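Shikimate dehydrogenase (NADP(+)) (Listeria monocytogenes, PDB 3TNL) probably catalyses the reversible, NADPH-dependent interconversion of 3-dehydroshikimate and shikimate, the fourth of seven steps on the pathway to chorismate and the aromatic amino acids. Local coordinates at residues L220-T234 / S249-V263. Sequence-based numbering, arbitrary orientation. Where two conformers were deposited one is given.
Sequences LRKEIAESVIFTNAT and SADMLRPELIVSDVV. With NAD (nicotinamide-adenine-dinucleotide), chain H.
Asp261 OD2 is gripped from opposite faces of its carboxylate: Asn232 ND2 reaches it across the strands at 2.8 Å along an almost straight bond (176°), while the backbone N of Val263 comes from the other face and closes an Asx turn. With CG anti to its backbone N (chi1 174°), Asn232 runs alongside Asp261, its amide turned 73° from the carboxylate. Thr234 holds the same amide twice more: Thr234 OG1 donates to Asn232 OD1 at 2.7 Å, in the carbonyl plane and on a lone pair, and Asn232 ND2 also donates to Thr234 O. Asp261 OD1 goes to Thr269, so both carboxylate oxygens are engaged.

Strands 229-232 and 258-261 are parallel neighbours in the six-stranded Rossmann sheet, stitched by five backbone bonds from Ile258 N to Val228 O through to Val262 N to Asn232 O. Just past their C-terminal ends lies NAD, as in other Rossmann domains: its carboxamide N7N donates to Val262 O at 3.0 Å, and Thr234 CB packs 3.3 Å from the ribose oxygen O4B.

At the other end the loop before strand 258-261 holds the chain between helix 217-226 and strand 229-232. The extended Arg254 side chain sends NH2 to Ser227 O (2.8 Å) and NH1 to Ile224 O, which also accepts from Ser227 N on its opposite face. Ile224 lays CD1 over the centre of the Phe230 ring, 3.7 Å above its plane, and presses CG2 against Leu257 CD2.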
loop_
_atom_site.group_PDB
_atom_site.type_symbol
_atom_site.label_atom_id
_atom_site.label_comp_id
_atom_site.label_asym_id
_atom_site.label_seq_id
_atom_site.Cartn_x
_atom_site.Cartn_y
_atom_site.Cartn_z
ATOM N N LEU B 220 -33.207 -32.060 -14.219
ATOM C CA LEU B 220 -31.901 -31.699 -14.782
ATOM C C LEU B 220 -31.734 -32.144 -16.257
ATOM O O LEU B 220 -31.207 -31.411 -17.076
ATOM C CB LEU B 220 -30.784 -32.275 -13.889
ATOM C CG LEU B 220 -29.345 -31.898 -14.272
ATOM C CD1 LEU B 220 -29.118 -30.398 -14.169
ATOM C CD2 LEU B 220 -28.367 -32.640 -13.409
ATOM N N ARG B 221 -32.203 -33.343 -16.582
ATOM C CA ARG B 221 -32.128 -33.839 -17.957
ATOM C C ARG B 221 -32.860 -32.868 -18.895
ATOM O O ARG B 221 -32.339 -32.490 -19.932
ATOM C CB ARG B 221 -32.760 -35.227 -18.046
ATOM C CG ARG B 221 -32.602 -35.895 -19.395
ATOM C CD ARG B 221 -33.224 -37.283 -19.428
ATOM N NE ARG B 221 -32.436 -38.178 -18.593
ATOM C CZ ARG B 221 -31.264 -38.679 -18.981
ATOM N NH1 ARG B 221 -30.563 -39.471 -18.171
ATOM N NH2 ARG B 221 -30.783 -38.379 -20.166
ATOM N N LYS B 222 -34.069 -32.464 -18.495
ATOM C CA LYS B 222 -34.867 -31.548 -19.317
ATOM C C LYS B 222 -34.135 -30.236 -19.487
ATOM O O LYS B 222 -33.963 -29.745 -20.621
ATOM C CB LYS B 222 -36.244 -31.288 -18.736
ATOM C CG LYS B 222 -37.063 -30.281 -19.563
ATOM C CD LYS B 222 -38.387 -29.930 -18.862
ATOM C CE LYS B 222 -39.269 -29.037 -19.718
ATOM N NZ LYS B 222 -38.863 -27.588 -19.873
ATOM N N GLU B 223 -33.709 -29.659 -18.362
ATOM C CA GLU B 223 -33.066 -28.355 -18.433
ATOM C C GLU B 223 -31.819 -28.355 -19.330
ATOM O O GLU B 223 -31.666 -27.474 -20.219
ATOM C CB GLU B 223 -32.795 -27.780 -17.033
ATOM C CG GLU B 223 -34.035 -27.651 -16.152
ATOM C CD GLU B 223 -35.161 -26.962 -16.844
ATOM O OE1 GLU B 223 -34.928 -25.881 -17.394
ATOM O OE2 GLU B 223 -36.294 -27.508 -16.850
ATOM N N ILE B 224 -30.932 -29.319 -19.120
ATOM C CA ILE B 224 -29.728 -29.391 -19.953
ATOM C C ILE B 224 -30.058 -29.571 -21.446
ATOM O O ILE B 224 -29.442 -28.941 -22.305
ATOM C CB ILE B 224 -28.773 -30.470 -19.479
ATOM C CG1 ILE B 224 -28.224 -30.164 -18.096
ATOM C CG2 ILE B 224 -27.598 -30.588 -20.438
ATOM C CD1 ILE B 224 -27.392 -31.296 -17.477
ATOM N N ALA B 225 -31.021 -30.431 -21.745
ATOM C CA ALA B 225 -31.422 -30.685 -23.100
ATOM C C ALA B 225 -31.851 -29.427 -23.846
ATOM O O ALA B 225 -31.673 -29.342 -25.067
ATOM C CB ALA B 225 -32.573 -31.722 -23.115
ATOM N N GLU B 226 -32.429 -28.491 -23.095
ATOM C CA GLU B 226 -32.936 -27.227 -23.635
ATOM C C GLU B 226 -31.966 -26.048 -23.576
ATOM O O GLU B 226 -32.287 -24.965 -24.060
ATOM C CB GLU B 226 -34.221 -26.870 -22.864
ATOM C CG GLU B 226 -35.304 -27.913 -23.057
ATOM C CD GLU B 226 -36.544 -27.712 -22.203
ATOM O OE1 GLU B 226 -36.556 -26.870 -21.281
ATOM O OE2 GLU B 226 -37.519 -28.459 -22.475
ATOM N N SER B 227 -30.776 -26.270 -23.003
ATOM C CA SER B 227 -29.793 -25.224 -22.782
ATOM C C SER B 227 -28.685 -25.168 -23.778
ATOM O O SER B 227 -28.235 -26.193 -24.286
ATOM C CB SER B 227 -29.146 -25.424 -21.426
ATOM O OG SER B 227 -30.102 -25.368 -20.410
ATOM N N VAL B 228 -28.238 -23.947 -24.037
ATOM C CA VAL B 228 -27.061 -23.743 -24.889
ATOM C C VAL B 228 -25.765 -24.072 -24.077
ATOM O O VAL B 228 -24.749 -24.516 -24.656
ATOM C CB VAL B 228 -27.017 -22.274 -25.435
ATOM C CG1 VAL B 228 -26.789 -21.246 -24.350
ATOM C CG2 VAL B 228 -25.957 -22.191 -26.499
ATOM N N ILE B 229 -25.866 -23.934 -22.757
ATOM C CA ILE B 229 -24.717 -24.112 -21.885
ATOM C C ILE B 229 -25.165 -24.681 -20.552
ATOM O O ILE B 229 -26.243 -24.346 -20.021
ATOM C CB ILE B 229 -24.015 -22.741 -21.683
ATOM C CG1 ILE B 229 -22.662 -22.911 -20.965
ATOM C CG2 ILE B 229 -24.927 -21.718 -21.016
ATOM C CD1 ILE B 229 -21.816 -21.637 -20.993
ATOM N N PHE B 230 -24.313 -25.569 -20.008
ATOM C CA PHE B 230 -24.438 -26.170 -18.693
ATOM C C PHE B 230 -23.162 -25.775 -17.962
ATOM O O PHE B 230 -22.073 -26.070 -18.412
ATOM C CB PHE B 230 -24.568 -27.698 -18.781
ATOM C CG PHE B 230 -24.572 -28.397 -17.450
ATOM C CD1 PHE B 230 -25.513 -28.073 -16.507
ATOM C CD2 PHE B 230 -23.662 -29.402 -17.153
ATOM C CE1 PHE B 230 -25.550 -28.713 -15.298
ATOM C CE2 PHE B 230 -23.706 -30.041 -15.910
ATOM C CZ PHE B 230 -24.645 -29.667 -14.978
ATOM N N THR B 231 -23.314 -25.130 -16.828
ATOM C CA THR B 231 -22.195 -24.595 -16.067
ATOM C C THR B 231 -22.127 -25.076 -14.642
ATOM O O THR B 231 -23.128 -25.112 -13.948
ATOM C CB THR B 231 -22.370 -23.029 -15.987
ATOM O OG1 THR B 231 -22.381 -22.495 -17.319
ATOM C CG2 THR B 231 -21.260 -22.354 -15.153
ATOM N N ASN B 232 -20.945 -25.478 -14.208
ATOM C CA ASN B 232 -20.705 -25.768 -12.824
ATOM C C ASN B 232 -20.143 -24.511 -12.154
ATOM O O ASN B 232 -19.096 -24.001 -12.541
ATOM C CB ASN B 232 -19.668 -26.867 -12.597
ATOM C CG ASN B 232 -19.362 -27.027 -11.118
ATOM O OD1 ASN B 232 -20.272 -27.330 -10.319
ATOM N ND2 ASN B 232 -18.124 -26.727 -10.704
ATOM N N ALA B 233 -20.830 -24.045 -11.129
ATOM C CA ALA B 233 -20.380 -22.913 -10.313
ATOM C C ALA B 233 -20.393 -23.313 -8.841
ATOM O O ALA B 233 -20.846 -22.568 -7.969
ATOM C CB ALA B 233 -21.176 -21.628 -10.596
ATOM N N THR B 234 -19.961 -24.540 -8.564
ATOM C CA THR B 234 -19.783 -25.042 -7.204
ATOM C C THR B 234 -18.326 -25.415 -7.031
ATOM O O THR B 234 -17.561 -25.432 -8.011
ATOM C CB THR B 234 -20.590 -26.328 -6.905
ATOM O OG1 THR B 234 -20.013 -27.428 -7.625
ATOM C CG2 THR B 234 -22.096 -26.181 -7.251
ATOM N N SER B 249 -25.479 -38.332 -15.340
ATOM C CA SER B 249 -25.351 -39.228 -16.465
ATOM C C SER B 249 -24.788 -38.527 -17.694
ATOM O O SER B 249 -25.210 -37.416 -18.054
ATOM C CB SER B 249 -26.750 -39.779 -16.768
ATOM O OG SER B 249 -26.707 -40.791 -17.749
ATOM N N ALA B 250 -23.843 -39.201 -18.353
ATOM C CA ALA B 250 -23.220 -38.676 -19.557
ATOM C C ALA B 250 -24.254 -38.430 -20.657
ATOM O O ALA B 250 -24.095 -37.487 -21.460
ATOM C CB ALA B 250 -22.075 -39.610 -20.063
ATOM N N ASP B 251 -25.319 -39.240 -20.680
ATOM C CA ASP B 251 -26.347 -39.125 -21.726
ATOM C C ASP B 251 -27.259 -37.908 -21.552
ATOM O O ASP B 251 -28.167 -37.675 -22.377
ATOM C CB ASP B 251 -27.165 -40.413 -21.862
ATOM C CG ASP B 251 -28.041 -40.689 -20.659
ATOM O OD1 ASP B 251 -28.652 -41.789 -20.622
ATOM O OD2 ASP B 251 -28.200 -39.850 -19.759
ATOM N N MET B 252 -26.998 -37.101 -20.528
ATOM C CA MET B 252 -27.689 -35.808 -20.366
ATOM C C MET B 252 -27.005 -34.753 -21.255
ATOM O O MET B 252 -27.570 -33.684 -21.516
ATOM C CB MET B 252 -27.732 -35.307 -18.910
ATOM C CG MET B 252 -28.553 -36.160 -18.061
ATOM S SD MET B 252 -28.551 -35.541 -16.393
ATOM C CE MET B 252 -29.738 -36.690 -15.633
ATOM N N LEU B 253 -25.799 -35.056 -21.749
ATOM C CA LEU B 253 -25.036 -34.138 -22.588
ATOM C C LEU B 253 -25.241 -34.511 -24.063
ATOM O O LEU B 253 -25.759 -35.584 -24.377
ATOM C CB LEU B 253 -23.557 -34.200 -22.201
ATOM C CG LEU B 253 -23.203 -34.085 -20.724
ATOM C CD1 LEU B 253 -21.668 -34.037 -20.528
ATOM C CD2 LEU B 253 -23.796 -32.857 -20.134
ATOM N N ARG B 254 -24.859 -33.606 -24.964
ATOM C CA ARG B 254 -24.938 -33.811 -26.408
ATOM C C ARG B 254 -23.837 -32.994 -27.038
ATOM O O ARG B 254 -23.370 -32.024 -26.443
ATOM C CB ARG B 254 -26.294 -33.420 -26.973
ATOM C CG ARG B 254 -26.614 -31.909 -26.833
ATOM C CD ARG B 254 -28.039 -31.585 -27.189
ATOM N NE ARG B 254 -28.240 -30.139 -27.212
ATOM C CZ ARG B 254 -28.399 -29.378 -26.129
ATOM N NH1 ARG B 254 -28.334 -29.905 -24.917
ATOM N NH2 ARG B 254 -28.557 -28.073 -26.304
ATOM N N PRO B 255 -23.441 -33.332 -28.277
ATOM C CA PRO B 255 -22.291 -32.666 -28.866
ATOM C C PRO B 255 -22.409 -31.157 -29.099
ATOM O O PRO B 255 -21.401 -30.464 -29.079
ATOM C CB PRO B 255 -22.095 -33.420 -30.176
ATOM C CG PRO B 255 -22.653 -34.723 -29.958
ATOM C CD PRO B 255 -23.837 -34.510 -29.060
ATOM N N GLU B 256 -23.624 -30.642 -29.272
ATOM C CA GLU B 256 -23.808 -29.211 -29.499
ATOM C C GLU B 256 -23.754 -28.371 -28.236
ATOM O O GLU B 256 -23.578 -27.161 -28.302
ATOM C CB GLU B 256 -25.152 -28.942 -30.225
ATOM C CG GLU B 256 -25.147 -29.417 -31.655
ATOM C CD GLU B 256 -26.399 -29.047 -32.443
ATOM O OE1 GLU B 256 -27.342 -28.455 -31.862
ATOM O OE2 GLU B 256 -26.423 -29.342 -33.664
ATOM N N LEU B 257 -23.886 -29.027 -27.088
ATOM C CA LEU B 257 -23.897 -28.313 -25.823
ATOM C C LEU B 257 -22.515 -27.778 -25.443
ATOM O O LEU B 257 -21.505 -28.414 -25.742
ATOM C CB LEU B 257 -24.315 -29.297 -24.716
ATOM C CG LEU B 257 -24.360 -28.833 -23.278
ATOM C CD1 LEU B 257 -25.456 -27.828 -23.074
ATOM C CD2 LEU B 257 -24.609 -30.044 -22.333
ATOM N N ILE B 258 -22.490 -26.624 -24.789
ATOM C CA ILE B 258 -21.263 -26.057 -24.210
ATOM C C ILE B 258 -21.289 -26.431 -22.758
ATOM O O ILE B 258 -22.301 -26.170 -22.076
ATOM C CB ILE B 258 -21.253 -24.523 -24.302
ATOM C CG1 ILE B 258 -21.319 -24.109 -25.765
ATOM C CG2 ILE B 258 -19.981 -23.951 -23.653
ATOM C CD1 ILE B 258 -21.849 -22.661 -25.915
ATOM N N VAL B 259 -20.192 -26.988 -22.241
ATOM C CA VAL B 259 -20.101 -27.287 -20.801
ATOM C C VAL B 259 -18.975 -26.411 -20.235
ATOM O O VAL B 259 -17.840 -26.409 -20.734
ATOM C CB VAL B 259 -19.881 -28.779 -20.507
ATOM C CG1 VAL B 259 -19.787 -28.998 -18.992
ATOM C CG2 VAL B 259 -21.038 -29.589 -21.106
ATOM N N SER B 260 -19.324 -25.660 -19.206
ATOM C CA SER B 260 -18.445 -24.669 -18.600
ATOM C C SER B 260 -18.209 -24.938 -17.126
ATOM O O SER B 260 -19.122 -25.391 -16.449
ATOM C CB SER B 260 -19.139 -23.305 -18.797
ATOM O OG SER B 260 -18.713 -22.329 -17.872
ATOM N N ASP B 261 -16.981 -24.726 -16.631
ATOM C CA ASP B 261 -16.710 -24.869 -15.202
ATOM C C ASP B 261 -15.999 -23.619 -14.740
ATOM O O ASP B 261 -15.164 -23.083 -15.473
ATOM C CB ASP B 261 -15.851 -26.131 -14.945
ATOM C CG ASP B 261 -16.102 -26.741 -13.559
ATOM O OD1 ASP B 261 -16.244 -27.998 -13.487
ATOM O OD2 ASP B 261 -16.231 -25.979 -12.585
ATOM N N VAL B 262 -16.377 -23.115 -13.578
ATOM C CA VAL B 262 -15.683 -21.984 -12.964
ATOM C C VAL B 262 -14.316 -22.440 -12.434
ATOM O O VAL B 262 -13.411 -21.641 -12.269
ATOM C CB VAL B 262 -16.496 -21.323 -11.841
ATOM C CG1 VAL B 262 -17.781 -20.683 -12.399
ATOM C CG2 VAL B 262 -16.756 -22.310 -10.689
ATOM N N VAL B 263 -14.164 -23.733 -12.172
ATOM C CA VAL B 263 -12.898 -24.270 -11.692
ATOM C C VAL B 263 -11.831 -24.260 -12.827
ATOM O O VAL B 263 -12.140 -24.553 -13.982
ATOM C CB VAL B 263 -13.091 -25.744 -11.174
ATOM C CG1 VAL B 263 -11.729 -26.398 -10.815
ATOM C CG2 VAL B 263 -14.107 -25.792 -10.006
HETATM P PA NAD H . -19.364 -20.466 -2.149
HETATM O O1A NAD H . -18.782 -21.059 -0.868
HETATM O O2A NAD H . -19.882 -19.041 -2.112
HETATM O O5B NAD H . -20.486 -21.483 -2.725
HETATM C C5B NAD H . -20.331 -22.902 -2.770
HETATM C C4B NAD H . -21.385 -23.503 -3.707
HETATM O O4B NAD H . -21.075 -24.887 -3.934
HETATM C C3B NAD H . -22.764 -23.548 -3.079
HETATM O O3B NAD H . -23.742 -23.452 -4.145
HETATM C C2B NAD H . -22.862 -24.917 -2.450
HETATM O O2B NAD H . -24.193 -25.405 -2.359
HETATM C C1B NAD H . -22.077 -25.750 -3.442
HETATM N N9A NAD H . -21.462 -26.985 -2.941
HETATM C C8A NAD H . -20.347 -27.048 -2.175
HETATM N N7A NAD H . -20.025 -28.341 -1.962
HETATM C C5A NAD H . -20.918 -29.139 -2.600
HETATM C C6A NAD H . -21.132 -30.492 -2.768
HETATM N N6A NAD H . -20.298 -31.383 -2.223
HETATM N N1A NAD H . -22.155 -30.926 -3.536
HETATM C C2A NAD H . -23.014 -30.045 -4.108
HETATM N N3A NAD H . -22.877 -28.705 -3.988
HETATM C C4A NAD H . -21.853 -28.215 -3.253
HETATM O O3 NAD H . -18.216 -20.630 -3.250
HETATM P PN NAD H . -17.892 -19.653 -4.485
HETATM O O1N NAD H . -17.041 -18.481 -4.063
HETATM O O2N NAD H . -19.167 -19.419 -5.297
HETATM O O5D NAD H . -16.877 -20.530 -5.377
HETATM C C5D NAD H . -17.352 -21.732 -5.972
HETATM C C4D NAD H . -16.266 -22.136 -6.950
HETATM O O4D NAD H . -16.040 -21.061 -7.879
HETATM C C3D NAD H . -14.941 -22.374 -6.244
HETATM O O3D NAD H . -14.390 -23.606 -6.721
HETATM C C2D NAD H . -14.074 -21.193 -6.648
HETATM O O2D NAD H . -12.661 -21.497 -6.633
HETATM C C1D NAD H . -14.622 -20.872 -8.033
HETATM N N1N NAD H . -14.424 -19.503 -8.513
HETATM C C2N NAD H . -13.768 -19.295 -9.671
HETATM C C3N NAD H . -13.583 -18.007 -10.162
HETATM C C7N NAD H . -12.862 -17.746 -11.445
HETATM O O7N NAD H . -12.421 -16.606 -11.585
HETATM N N7N NAD H . -12.759 -18.718 -12.376
HETATM C C4N NAD H . -14.085 -16.918 -9.432
HETATM C C5N NAD H . -14.763 -17.159 -8.241
HETATM C C6N NAD H . -14.919 -18.470 -7.791
HETATM O O HOH W 1 -30.321 -33.954 -21.000
HETATM O O HOH W 2 -24.866 -25.046 -27.362
#